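Local coordinates for protein AvrA (Salmonella typhimurium, PDB 6BE0) that probably transfers the acetyl group of acetyl-CoA to serine and threonine residues of target proteins, as a YopJ-family bacterial effector, and binds inositol hexakisphosphate, at residues 129-134 / 199-204; 138-143 / 205-210. All coordinates share one frame; numbering follows the deposited sequence.

Overall arrangement
Both contacts fasten the linker and short helix that follow helix 186-199 to the mixed five-stranded sheet of the YopJ-family acetyltransferase domain. Contact 1 joins strand 125-133 to the linker 199-204; contact 2 joins the next strand, 136-143, to helix 205-212. The two strands are antiparallel neighbours, and the segments alternate along the chain, 129-134, 138-143, 199-204 and 205-210, with the contact centres about 8 Å apart. They also meet directly: Asp129 OD2 lies 2.6 Å from His208 NE2, a probable hydrogen bond. Leu199, the first residue of segment 199-204, touches the bound inositol hexakisphosphate, so the linker leads from a residue of that pocket to the sheet.

Contact 1: 129-134 / 199-204; sequences DFRVMD and LEFMNL
The linker between helix 186-199 and helix 205-212 is held to strand 125-133 by a cation-pi stack of Arg131 on Phe201. The guanidinium lies almost parallel to the phenyl ring, planes 13° apart, with Arg131 CZ 3.6 Å from the centroid of the Phe201 ring. It sits somewhat toward the rim: Arg131 NE comes within 3.3 Å of Phe201 CE2, while Arg131 NH1 is over the side of Phe201 CZ and CE1. Two bends along the Arg131 chain, at chi2 and chi3, fold it so that the guanidinium presents a face to the ring. Phe201 places its CG anti to its own N (chi1 -177°), which carries the ring toward the strand. The same arginine also grips the backbone of its stacking partner, Arg131 NH2 donating to Phe201 O at 3.0 Å. This bond is bent, 145° at the hydrogen. Leu204 N, at the N-cap position of helix 205-212, reaches Phe201 O from the opposite face of the carbonyl, 3.1 Å from nitrogen to oxygen. Beside the stack, Leu204 CB packs 3.8 Å from Arg131 NH2. Val205 and His208 of the following helix also touch the arginine. One buried arginine thus binds ring and carbonyl of a single residue, fixing the rotation of its guanidinium, and the two donors on Phe201 O probably polarise that carbonyl.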
ATOM      1  N   ASP A 129      -4.592   0.351  -7.642  1.00 29.45           N
ATOM      2  CA  ASP A 129      -3.971   0.977  -8.804  1.00 29.88           C
ATOM      3  C   ASP A 129      -4.905   0.892 -10.004  1.00 30.19           C
ATOM      4  O   ASP A 129      -5.432  -0.175 -10.322  1.00 30.26           O
ATOM      5  CB  ASP A 129      -2.629   0.325  -9.134  1.00 30.18           C
ATOM      6  CG  ASP A 129      -1.775   1.180 -10.062  1.00 30.71           C
ATOM      7  OD1 ASP A 129      -1.916   2.422 -10.039  1.00 30.76           O
ATOM      8  OD2 ASP A 129      -0.956   0.610 -10.810  1.00 31.18           O
ATOM      9  N   PHE A 130      -5.096   2.033 -10.659  1.00 30.46           N
ATOM     10  CA  PHE A 130      -6.022   2.166 -11.779  1.00 30.85           C
ATOM     11  C   PHE A 130      -5.253   2.549 -13.042  1.00 31.52           C
ATOM     12  O   PHE A 130      -4.481   3.505 -13.042  1.00 31.68           O
ATOM     13  CB  PHE A 130      -7.094   3.211 -11.447  1.00 30.72           C
ATOM     14  CG  PHE A 130      -8.005   3.546 -12.593  1.00 31.22           C
ATOM     15  CD1 PHE A 130      -9.210   2.884 -12.757  1.00 31.27           C
ATOM     16  CD2 PHE A 130      -7.664   4.541 -13.493  1.00 31.74           C
ATOM     17  CE1 PHE A 130     -10.052   3.202 -13.807  1.00 31.84           C
ATOM     18  CE2 PHE A 130      -8.499   4.862 -14.543  1.00 32.29           C
ATOM     19  CZ  PHE A 130      -9.695   4.191 -14.702  1.00 32.34           C
ATOM     20  N   ARG A 131      -5.468   1.792 -14.113  1.00 34.84           N
ATOM     21  CA  ARG A 131      -4.720   1.980 -15.353  1.00 37.99           C
ATOM     22  C   ARG A 131      -5.561   1.577 -16.561  1.00 38.52           C
ATOM     23  O   ARG A 131      -5.991   0.427 -16.660  1.00 36.26           O
ATOM     24  CB  ARG A 131      -3.425   1.159 -15.312  1.00 35.86           C
ATOM     25  CG  ARG A 131      -2.512   1.304 -16.532  1.00 37.99           C
ATOM     26  CD  ARG A 131      -1.505   2.432 -16.358  1.00 36.85           C
ATOM     27  NE  ARG A 131      -0.556   2.174 -15.273  1.00 36.44           N
ATOM     28  CZ  ARG A 131       0.614   1.554 -15.418  1.00 36.84           C
ATOM     29  NH1 ARG A 131       1.007   1.112 -16.605  1.00 44.62           N
ATOM     30  NH2 ARG A 131       1.399   1.375 -14.365  1.00 39.21           N
ATOM     31  N   VAL A 132      -5.804   2.516 -17.475  1.00 44.66           N
ATOM     32  CA  VAL A 132      -6.445   2.169 -18.741  1.00 46.19           C
ATOM     33  C   VAL A 132      -5.332   1.915 -19.746  1.00 46.69           C
ATOM     34  O   VAL A 132      -4.361   2.668 -19.834  1.00 46.47           O
ATOM     35  CB  VAL A 132      -7.432   3.259 -19.265  1.00 42.90           C
ATOM     36  CG1 VAL A 132      -8.288   3.817 -18.133  1.00 42.11           C
ATOM     37  CG2 VAL A 132      -6.711   4.381 -19.988  1.00 54.96           C
ATOM     38  N   MET A 133      -5.479   0.826 -20.486  1.00 54.91           N
ATOM     39  CA  MET A 133      -4.434   0.331 -21.361  1.00 54.28           C
ATOM     40  C   MET A 133      -5.114  -0.207 -22.607  1.00 56.61           C
ATOM     41  O   MET A 133      -6.023  -1.030 -22.508  1.00 56.76           O
ATOM     42  CB  MET A 133      -3.620  -0.746 -20.648  1.00 54.08           C
ATOM     43  CG  MET A 133      -2.305  -1.108 -21.306  1.00 57.89           C
ATOM     44  SD  MET A 133      -1.307  -2.164 -20.235  1.00 60.45           S
ATOM     45  CE  MET A 133      -0.715  -0.967 -19.041  1.00 62.29           C
ATOM     46  N   ASP A 134      -4.683   0.267 -23.773  1.00 70.05           N
ATOM     47  CA  ASP A 134      -5.421   0.038 -25.009  1.00 71.12           C
ATOM     48  C   ASP A 134      -6.812   0.651 -24.825  1.00 70.70           C
ATOM     49  O   ASP A 134      -6.930   1.864 -24.654  1.00 70.33           O
ATOM     50  CB  ASP A 134      -5.479  -1.457 -25.349  1.00 73.18           C
ATOM     51  CG  ASP A 134      -4.112  -2.121 -25.286  1.00 80.27           C
ATOM     52  OD1 ASP A 134      -3.111  -1.453 -25.625  1.00 79.71           O
ATOM     53  OD2 ASP A 134      -4.037  -3.305 -24.893  1.00 82.17           O
ATOM     54  N   LEU A 199       5.798   5.929  -9.147  1.00 42.48           N
ATOM     55  CA  LEU A 199       7.213   5.966  -9.495  1.00 41.54           C
ATOM     56  C   LEU A 199       7.647   4.737 -10.292  1.00 40.91           C
ATOM     57  O   LEU A 199       8.587   4.804 -11.085  1.00 47.49           O
ATOM     58  CB  LEU A 199       8.057   6.088  -8.226  1.00 40.51           C
ATOM     59  CG  LEU A 199       7.792   7.347  -7.399  1.00 40.76           C
ATOM     60  CD1 LEU A 199       8.336   7.192  -5.988  1.00 40.18           C
ATOM     61  CD2 LEU A 199       8.398   8.566  -8.079  1.00 46.18           C
ATOM     62  N   GLU A 200       6.956   3.621 -10.076  1.00 39.46           N
ATOM     63  CA  GLU A 200       7.273   2.369 -10.757  1.00 41.14           C
ATOM     64  C   GLU A 200       6.285   2.109 -11.888  1.00 40.05           C
ATOM     65  O   GLU A 200       5.949   0.961 -12.178  1.00 43.65           O
ATOM     66  CB  GLU A 200       7.253   1.201  -9.766  1.00 39.19           C
ATOM     67  CG  GLU A 200       8.186   1.367  -8.574  1.00 39.83           C
ATOM     68  CD  GLU A 200       9.650   1.226  -8.940  1.00 44.15           C
ATOM     69  OE1 GLU A 200       9.958   1.041 -10.138  1.00 44.89           O
ATOM     70  OE2 GLU A 200      10.495   1.294  -8.021  1.00 44.21           O
ATOM     71  N   PHE A 201       5.828   3.187 -12.520  1.00 36.85           N
ATOM     72  CA  PHE A 201       4.807   3.111 -13.560  1.00 36.90           C
ATOM     73  C   PHE A 201       5.140   2.075 -14.633  1.00 38.26           C
ATOM     74  O   PHE A 201       4.351   1.166 -14.887  1.00 37.82           O
ATOM     75  CB  PHE A 201       4.618   4.483 -14.212  1.00 37.83           C
ATOM     76  CG  PHE A 201       3.525   4.519 -15.243  1.00 43.07           C
ATOM     77  CD1 PHE A 201       3.778   4.157 -16.557  1.00 42.24           C
ATOM     78  CD2 PHE A 201       2.243   4.914 -14.898  1.00 36.95           C
ATOM     79  CE1 PHE A 201       2.774   4.186 -17.505  1.00 40.20           C
ATOM     80  CE2 PHE A 201       1.237   4.945 -15.842  1.00 37.50           C
ATOM     81  CZ  PHE A 201       1.503   4.582 -17.147  1.00 39.09           C
ATOM     82  N   MET A 202       6.303   2.216 -15.261  1.00 46.75           N
ATOM     83  CA  MET A 202       6.706   1.315 -16.336  1.00 48.52           C
ATOM     84  C   MET A 202       6.894  -0.119 -15.840  1.00 48.73           C
ATOM     85  O   MET A 202       6.532  -1.072 -16.530  1.00 49.52           O
ATOM     86  CB  MET A 202       7.999   1.809 -16.988  1.00 51.11           C
ATOM     87  CG  MET A 202       7.886   3.167 -17.672  1.00 52.09           C
ATOM     88  SD  MET A 202       6.601   3.249 -18.940  1.00 57.09           S
ATOM     89  CE  MET A 202       7.027   1.855 -19.982  1.00 54.12           C
ATOM     90  N   ASN A 203       7.460  -0.270 -14.647  1.00 49.70           N
ATOM     91  CA  ASN A 203       7.694  -1.595 -14.076  1.00 49.27           C
ATOM     92  C   ASN A 203       6.399  -2.336 -13.752  1.00 46.24           C
ATOM     93  O   ASN A 203       6.417  -3.540 -13.491  1.00 50.05           O
ATOM     94  CB  ASN A 203       8.542  -1.489 -12.805  1.00 48.61           C
ATOM     95  CG  ASN A 203      10.015  -1.258 -13.096  1.00 52.26           C
ATOM     96  OD1 ASN A 203      10.505  -1.561 -14.184  1.00 58.77           O
ATOM     97  ND2 ASN A 203      10.733  -0.730 -12.111  1.00 52.84           N
ATOM     98  N   LEU A 204       5.282  -1.613 -13.768  1.00 41.02           N
ATOM     99  CA  LEU A 204       3.985  -2.183 -13.418  1.00 39.85           C
ATOM    100  C   LEU A 204       3.085  -2.374 -14.636  1.00 40.70           C
ATOM    101  O   LEU A 204       1.913  -2.724 -14.500  1.00 40.86           O
ATOM    102  CB  LEU A 204       3.289  -1.290 -12.392  1.00 40.78           C
ATOM    103  CG  LEU A 204       3.952  -1.286 -11.016  1.00 36.36           C
ATOM    104  CD1 LEU A 204       3.440  -0.127 -10.182  1.00 42.10           C
ATOM    105  CD2 LEU A 204       3.705  -2.610 -10.311  1.00 38.39           C
TER

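Contact 2: 138-143 / 205-210; sequences SVILFE and VKIHED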
ATOM      1  N   SER A 138      -7.929  -1.529 -16.175  1.00 33.75           N
ATOM      2  CA  SER A 138      -7.322  -2.427 -15.196  1.00 33.23           C
ATOM      3  C   SER A 138      -7.425  -1.851 -13.788  1.00 32.39           C
ATOM      4  O   SER A 138      -7.058  -0.702 -13.544  1.00 32.19           O
ATOM      5  CB  SER A 138      -5.856  -2.693 -15.545  1.00 33.52           C
ATOM      6  OG  SER A 138      -5.238  -3.508 -14.563  1.00 33.08           O
ATOM      7  N   VAL A 139      -7.927  -2.665 -12.868  1.00 31.45           N
ATOM      8  CA  VAL A 139      -8.064  -2.277 -11.470  1.00 30.78           C
ATOM      9  C   VAL A 139      -7.438  -3.352 -10.594  1.00 30.52           C
ATOM     10  O   VAL A 139      -7.894  -4.493 -10.590  1.00 30.69           O
ATOM     11  CB  VAL A 139      -9.544  -2.077 -11.079  1.00 30.68           C
ATOM     12  CG1 VAL A 139      -9.669  -1.639  -9.627  1.00 30.11           C
ATOM     13  CG2 VAL A 139     -10.201  -1.061 -12.002  1.00 31.04           C
ATOM     14  N   ILE A 140      -6.394  -2.989  -9.856  1.00 33.31           N
ATOM     15  CA  ILE A 140      -5.703  -3.943  -8.994  1.00 32.22           C
ATOM     16  C   ILE A 140      -5.690  -3.473  -7.547  1.00 31.72           C
ATOM     17  O   ILE A 140      -5.138  -2.420  -7.228  1.00 31.56           O
ATOM     18  CB  ILE A 140      -4.257  -4.186  -9.465  1.00 34.57           C
ATOM     19  CG1 ILE A 140      -4.264  -4.696 -10.910  1.00 35.02           C
ATOM     20  CG2 ILE A 140      -3.561  -5.192  -8.546  1.00 32.41           C
ATOM     21  CD1 ILE A 140      -2.887  -4.878 -11.520  1.00 33.62           C
ATOM     22  N   LEU A 141      -6.301  -4.274  -6.679  1.00 29.58           N
ATOM     23  CA  LEU A 141      -6.336  -4.002  -5.250  1.00 29.23           C
ATOM     24  C   LEU A 141      -5.152  -4.674  -4.568  1.00 29.22           C
ATOM     25  O   LEU A 141      -5.000  -5.892  -4.640  1.00 29.42           O
ATOM     26  CB  LEU A 141      -7.654  -4.498  -4.646  1.00 29.22           C
ATOM     27  CG  LEU A 141      -7.808  -4.423  -3.123  1.00 29.01           C
ATOM     28  CD1 LEU A 141      -7.831  -2.986  -2.639  1.00 28.80           C
ATOM     29  CD2 LEU A 141      -9.067  -5.157  -2.689  1.00 34.17           C
ATOM     30  N   PHE A 142      -4.314  -3.878  -3.912  1.00 28.86           N
ATOM     31  CA  PHE A 142      -3.157  -4.407  -3.201  1.00 28.92           C
ATOM     32  C   PHE A 142      -3.421  -4.465  -1.704  1.00 28.74           C
ATOM     33  O   PHE A 142      -3.746  -3.454  -1.080  1.00 28.58           O
ATOM     34  CB  PHE A 142      -1.914  -3.561  -3.481  1.00 29.03           C
ATOM     35  CG  PHE A 142      -1.447  -3.626  -4.907  1.00 29.36           C
ATOM     36  CD1 PHE A 142      -1.928  -2.733  -5.850  1.00 29.42           C
ATOM     37  CD2 PHE A 142      -0.530  -4.580  -5.305  1.00 29.72           C
ATOM     38  CE1 PHE A 142      -1.501  -2.791  -7.162  1.00 29.84           C
ATOM     39  CE2 PHE A 142      -0.098  -4.642  -6.618  1.00 30.15           C
ATOM     40  CZ  PHE A 142      -0.584  -3.747  -7.544  1.00 30.22           C
ATOM     41  N   GLU A 143      -3.291  -5.663  -1.142  1.00 29.73           N
ATOM     42  CA  GLU A 143      -3.392  -5.868   0.295  1.00 29.71           C
ATOM     43  C   GLU A 143      -1.988  -6.023   0.874  1.00 32.61           C
ATOM     44  O   GLU A 143      -1.291  -6.981   0.540  1.00 30.12           O
ATOM     45  CB  GLU A 143      -4.239  -7.103   0.605  1.00 29.88           C
ATOM     46  CG  GLU A 143      -5.718  -6.950   0.276  1.00 29.83           C
ATOM     47  CD  GLU A 143      -6.427  -5.952   1.177  1.00 31.93           C
ATOM     48  OE1 GLU A 143      -5.842  -5.545   2.202  1.00 29.67           O
ATOM     49  OE2 GLU A 143      -7.575  -5.575   0.858  1.00 31.53           O
ATOM     50  N   VAL A 205       3.629  -2.144 -15.824  1.00 41.63           N
ATOM     51  CA  VAL A 205       2.867  -2.355 -17.047  1.00 42.45           C
ATOM     52  C   VAL A 205       2.476  -3.824 -17.185  1.00 43.46           C
ATOM     53  O   VAL A 205       1.336  -4.139 -17.520  1.00 51.06           O
ATOM     54  CB  VAL A 205       3.661  -1.915 -18.296  1.00 44.27           C
ATOM     55  CG1 VAL A 205       2.931  -2.314 -19.574  1.00 45.61           C
ATOM     56  CG2 VAL A 205       3.896  -0.412 -18.273  1.00 43.72           C
ATOM     57  N   LYS A 206       3.424  -4.717 -16.919  1.00 45.51           N
ATOM     58  CA  LYS A 206       3.216  -6.145 -17.148  1.00 47.05           C
ATOM     59  C   LYS A 206       2.063  -6.724 -16.326  1.00 47.31           C
ATOM     60  O   LYS A 206       1.240  -7.471 -16.854  1.00 50.29           O
ATOM     61  CB  LYS A 206       4.498  -6.927 -16.846  1.00 48.75           C
ATOM     62  CG  LYS A 206       4.376  -8.419 -17.138  1.00 54.05           C
ATOM     63  CD  LYS A 206       5.727  -9.121 -17.125  1.00 61.03           C
ATOM     64  CE  LYS A 206       5.578 -10.624 -17.341  1.00 65.34           C
ATOM     65  NZ  LYS A 206       4.929 -10.956 -18.642  1.00 65.14           N
ATOM     66  N   ILE A 207       2.001  -6.390 -15.040  1.00 45.87           N
ATOM     67  CA  ILE A 207       0.963  -6.947 -14.175  1.00 45.84           C
ATOM     68  C   ILE A 207      -0.412  -6.418 -14.582  1.00 42.99           C
ATOM     69  O   ILE A 207      -1.414  -7.127 -14.483  1.00 43.58           O
ATOM     70  CB  ILE A 207       1.227  -6.634 -12.679  1.00 40.18           C
ATOM     71  CG1 ILE A 207       0.199  -7.350 -11.798  1.00 39.72           C
ATOM     72  CG2 ILE A 207       1.208  -5.132 -12.421  1.00 38.29           C
ATOM     73  CD1 ILE A 207       0.554  -7.366 -10.321  1.00 38.33           C
ATOM     74  N   HIS A 208      -0.456  -5.173 -15.043  1.00 38.75           N
ATOM     75  CA  HIS A 208      -1.694  -4.593 -15.552  1.00 38.79           C
ATOM     76  C   HIS A 208      -2.074  -5.229 -16.883  1.00 40.96           C
ATOM     77  O   HIS A 208      -3.252  -5.428 -17.181  1.00 41.75           O
ATOM     78  CB  HIS A 208      -1.552  -3.080 -15.721  1.00 37.83           C
ATOM     79  CG  HIS A 208      -1.747  -2.311 -14.454  1.00 35.98           C
ATOM     80  ND1 HIS A 208      -2.973  -2.194 -13.838  1.00 35.48           N
ATOM     81  CD2 HIS A 208      -0.873  -1.615 -13.689  1.00 34.83           C
ATOM     82  CE1 HIS A 208      -2.847  -1.461 -12.747  1.00 34.03           C
ATOM     83  NE2 HIS A 208      -1.583  -1.096 -12.634  1.00 33.59           N
ATOM     84  N   GLU A 209      -1.060  -5.543 -17.678  1.00 56.05           N
ATOM     85  CA  GLU A 209      -1.261  -6.152 -18.982  1.00 58.40           C
ATOM     86  C   GLU A 209      -1.817  -7.563 -18.830  1.00 60.34           C
ATOM     87  O   GLU A 209      -2.757  -7.949 -19.523  1.00 62.03           O
ATOM     88  CB  GLU A 209       0.058  -6.170 -19.756  1.00 59.62           C
ATOM     89  CG  GLU A 209      -0.068  -6.533 -21.224  1.00 68.74           C
ATOM     90  CD  GLU A 209       1.220  -6.291 -21.988  1.00 75.10           C
ATOM     91  OE1 GLU A 209       2.243  -5.977 -21.343  1.00 68.61           O
ATOM     92  OE2 GLU A 209       1.209  -6.410 -23.233  1.00 80.50           O
ATOM     93  N   ASP A 210      -1.238  -8.324 -17.907  1.00 52.69           N
ATOM     94  CA  ASP A 210      -1.670  -9.695 -17.661  1.00 52.19           C
ATOM     95  C   ASP A 210      -3.041  -9.734 -16.991  1.00 49.65           C
ATOM     96  O   ASP A 210      -3.793 -10.694 -17.157  1.00 52.26           O
ATOM     97  CB  ASP A 210      -0.641 -10.432 -16.798  1.00 53.95           C
ATOM     98  CG  ASP A 210       0.604 -10.824 -17.577  1.00 55.86           C
ATOM     99  OD1 ASP A 210       0.555 -10.848 -18.826  1.00 54.49           O
ATOM    100  OD2 ASP A 210       1.633 -11.121 -16.935  1.00 51.51           O
TER
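His208 meets strand 136-143 in two ways at once, through its edge and over one face. At the edge, Ser138 OG lies in the plane of the imidazole, 2.7 Å from His208 ND1, in a hydrogen bond whose donor may be either atom. Ser138 directs OG to the ring by setting it anti to its backbone N (chi1 177°), and Ser138 CB follows to 3.4 Å from His208 ND1. The same hydroxyl is also hydrogen-bonded to Asn211, one residue beyond the helical segment. At the other nitrogen, His208 NE2 is hydrogen-bonded to Asp129 OD2 of the adjacent strand 125-133, and Asp129 OD1 forms a salt bridge with Arg113. Bonds at both nitrogens, one to each of two neighbouring strands, hold the rotation of the buried imidazole. Over the face comes the end of Ile140: its CD1 methyl stands 3.8 Å from the centroid of the His208 ring, 24° off the normal, a CH-pi contact displaced toward the ND1-CE1 side. Ile140 CD1 is 3.5 Å from His208 ND1 and 3.6 Å from His208 CE1. Ser138 and Ile140, two residues apart, lie on the same side of the strand and both turn toward the helix. Here helix 205-212 packs across one face of the mixed sheet, its direction at 110° to that of the strand and the axes of the two segments 8.6 Å apart at closest. Ile207, the residue before His208 on the helix, sends CG1 to within 4.0 Å of Ile140 CD1, so this one methyl touches both the imidazole and an aliphatic chain.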